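Local coordinates for protein probable AP endonuclease (African swine fever virus, PDB 6KI3) that probably cleaves DNA on the 5' side of abasic sites during repair, using bound zinc ions, and probably also removes mismatched 3' ends as an exonuclease, at residues Ser218-His223 with Val263-Arg268. Residues are numbered along the deposited sequence; the frame is centred on the assembly and turned at random.
Sequences SHIMFH and VEYITR. With ZN (zinc ion), chain J.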
loop_
_atom_site.group_PDB
_atom_site.type_symbol
_atom_site.label_atom_id
_atom_site.label_comp_id
_atom_site.label_asym_id
_atom_site.label_seq_id
_atom_site.Cartn_x
_atom_site.Cartn_y
_atom_site.Cartn_z
ATOM N N SER A 218 1.716 -14.339 -3.004
ATOM C CA SER A 218 0.910 -14.364 -1.790
ATOM C C SER A 218 1.331 -13.280 -0.809
ATOM O O SER A 218 0.521 -12.868 0.030
ATOM C CB SER A 218 1.004 -15.738 -1.125
ATOM O OG SER A 218 2.338 -16.021 -0.738
ATOM N N HIS A 219 2.574 -12.810 -0.898
ATOM C CA HIS A 219 3.106 -11.759 -0.038
ATOM C C HIS A 219 3.354 -10.470 -0.815
ATOM O O HIS A 219 4.315 -9.745 -0.554
ATOM C CB HIS A 219 4.392 -12.220 0.643
ATOM C CG HIS A 219 4.175 -13.222 1.733
ATOM N ND1 HIS A 219 3.584 -14.448 1.513
ATOM C CD2 HIS A 219 4.476 -13.182 3.053
ATOM C CE1 HIS A 219 3.526 -15.117 2.650
ATOM N NE2 HIS A 219 4.060 -14.372 3.600
ATOM N N ILE A 220 2.491 -10.170 -1.784
ATOM C CA ILE A 220 2.620 -8.978 -2.615
ATOM C C ILE A 220 1.305 -8.212 -2.578
ATOM O O ILE A 220 0.238 -8.791 -2.809
ATOM C CB ILE A 220 3.001 -9.328 -4.066
ATOM C CG1 ILE A 220 4.407 -9.930 -4.124
ATOM C CG2 ILE A 220 2.913 -8.096 -4.952
ATOM C CD1 ILE A 220 4.887 -10.239 -5.531
ATOM N N MET A 221 1.384 -6.916 -2.279
ATOM C CA MET A 221 0.245 -6.012 -2.333
ATOM C C MET A 221 0.606 -4.818 -3.207
ATOM O O MET A 221 1.774 -4.590 -3.533
ATOM C CB MET A 221 -0.179 -5.545 -0.934
ATOM C CG MET A 221 0.813 -4.613 -0.265
ATOM S SD MET A 221 0.169 -3.918 1.267
ATOM C CE MET A 221 -1.095 -2.819 0.633
ATOM N N PHE A 222 -0.409 -4.041 -3.584
ATOM C CA PHE A 222 -0.230 -2.972 -4.555
ATOM C C PHE A 222 -0.868 -1.673 -4.086
ATOM O O PHE A 222 -1.944 -1.674 -3.480
ATOM C CB PHE A 222 -0.819 -3.356 -5.914
ATOM C CG PHE A 222 0.027 -4.321 -6.682
ATOM C CD1 PHE A 222 -0.132 -5.685 -6.516
ATOM C CD2 PHE A 222 0.988 -3.862 -7.568
ATOM C CE1 PHE A 222 0.649 -6.573 -7.221
ATOM C CE2 PHE A 222 1.774 -4.748 -8.278
ATOM C CZ PHE A 222 1.604 -6.106 -8.104
ATOM N N HIS A 223 -0.187 -0.569 -4.381
ATOM C CA HIS A 223 -0.744 0.776 -4.294
ATOM C C HIS A 223 -0.958 1.264 -5.722
ATOM O O HIS A 223 0.007 1.577 -6.425
ATOM C CB HIS A 223 0.184 1.715 -3.526
ATOM C CG HIS A 223 0.246 1.443 -2.056
ATOM N ND1 HIS A 223 1.220 1.980 -1.241
ATOM C CD2 HIS A 223 -0.550 0.700 -1.251
ATOM C CE1 HIS A 223 1.024 1.576 0.001
ATOM N NE2 HIS A 223 -0.043 0.798 0.022
ATOM N N VAL A 263 -3.851 -4.697 -13.267
ATOM C CA VAL A 263 -5.133 -5.217 -12.804
ATOM C C VAL A 263 -5.240 -6.711 -13.090
ATOM O O VAL A 263 -5.793 -7.472 -12.286
ATOM C CB VAL A 263 -6.289 -4.427 -13.446
ATOM C CG1 VAL A 263 -7.632 -5.040 -13.080
ATOM C CG2 VAL A 263 -6.233 -2.970 -13.014
ATOM N N GLU A 264 -4.702 -7.156 -14.227
ATOM C CA GLU A 264 -4.767 -8.574 -14.570
ATOM C C GLU A 264 -3.902 -9.412 -13.636
ATOM O O GLU A 264 -4.292 -10.520 -13.250
ATOM C CB GLU A 264 -4.351 -8.782 -16.026
ATOM C CG GLU A 264 -5.390 -8.324 -17.042
ATOM C CD GLU A 264 -4.929 -8.519 -18.475
ATOM O OE1 GLU A 264 -3.712 -8.397 -18.731
ATOM O OE2 GLU A 264 -5.781 -8.801 -19.344
ATOM N N TYR A 265 -2.723 -8.906 -13.264
ATOM C CA TYR A 265 -1.883 -9.628 -12.314
ATOM C C TYR A 265 -2.521 -9.657 -10.931
ATOM O O TYR A 265 -2.485 -10.686 -10.246
ATOM C CB TYR A 265 -0.491 -8.997 -12.256
ATOM C CG TYR A 265 0.385 -9.516 -11.135
ATOM C CD1 TYR A 265 0.364 -8.927 -9.877
ATOM C CD2 TYR A 265 1.241 -10.590 -11.337
ATOM C CE1 TYR A 265 1.159 -9.399 -8.854
ATOM C CE2 TYR A 265 2.044 -11.064 -10.317
ATOM C CZ TYR A 265 1.998 -10.465 -9.078
ATOM O OH TYR A 265 2.791 -10.930 -8.056
ATOM N N ILE A 266 -3.097 -8.533 -10.501
ATOM C CA ILE A 266 -3.777 -8.484 -9.210
ATOM C C ILE A 266 -4.955 -9.450 -9.197
ATOM O O ILE A 266 -5.236 -10.101 -8.183
ATOM C CB ILE A 266 -4.216 -7.041 -8.900
ATOM C CG1 ILE A 266 -2.995 -6.164 -8.618
ATOM C CG2 ILE A 266 -5.183 -7.004 -7.726
ATOM C CD1 ILE A 266 -3.309 -4.688 -8.559
ATOM N N THR A 267 -5.652 -9.573 -10.329
ATOM C CA THR A 267 -6.775 -10.501 -10.416
ATOM C C THR A 267 -6.308 -11.949 -10.331
ATOM O O THR A 267 -6.796 -12.721 -9.498
ATOM C CB THR A 267 -7.547 -10.261 -11.714
ATOM O OG1 THR A 267 -8.259 -9.019 -11.628
ATOM C CG2 THR A 267 -8.535 -11.387 -11.968
ATOM N N ARG A 268 -5.353 -12.332 -11.181
ATOM C CA ARG A 268 -4.901 -13.716 -11.249
ATOM C C ARG A 268 -4.186 -14.179 -9.987
ATOM O O ARG A 268 -3.987 -15.386 -9.821
ATOM C CB ARG A 268 -3.980 -13.912 -12.456
HETATM ZN ZN ZN J . 2.089 4.145 -1.096
#
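The rings of Phe222 and Tyr265 touch along their rims, each leaving the other's face alone. The CE1 corner of Phe222 comes within 3.3 Å of CE1 of Tyr265, close for two ring carbons, and CZ of Phe222 sits almost as near. The planes stand at 73°, but each ring offers its rim, so the steep angle makes no edge-to-face stack. Tyr265 gets there because its CG lies anti to the backbone N (chi1 170°), which sends the ring off helix 258-269 toward the strand and carries the hydroxyl beyond Phe222 to Ile220. There CD1 of Ile220 touches OH of Tyr265 at 3.4 Å, the isoleucine running roughly perpendicular to the tyrosine. Ile266 fills in beside Phe222: its CG1 lies 3.6 Å from CD1 of Phe222, approaching the ring obliquely, and its CD1 runs on along the root of the ring, 3.8 Å from CG of Phe222. No hydrogen bond crosses between 218-223 and 263-268; the join is made by side chains in van der Waals contact. In fold terms this is the outer layer of a TIM barrel, where a helix covers the outside of the parallel sheet; 258-269 precedes strand 272-275, which pairs with 220-227. The axes of strand 220-223 and helix 263-268 come no closer than 10.2 Å, and their N-to-C directions differ by 144°, nearer antiparallel than parallel. Ile220 and Phe222 face the helix, while Met221 and His223 turn the other way, and ND1 of His223 binds zinc at 2.3 Å. Glu147, Asp184 and Glu276 share that ion with it, together with a phosphate of the bound DNA. On the helix side, Leu208 of helix 198-209 touches both Ile220 and Tyr265, and the Tyr265 ring also meets that of His269.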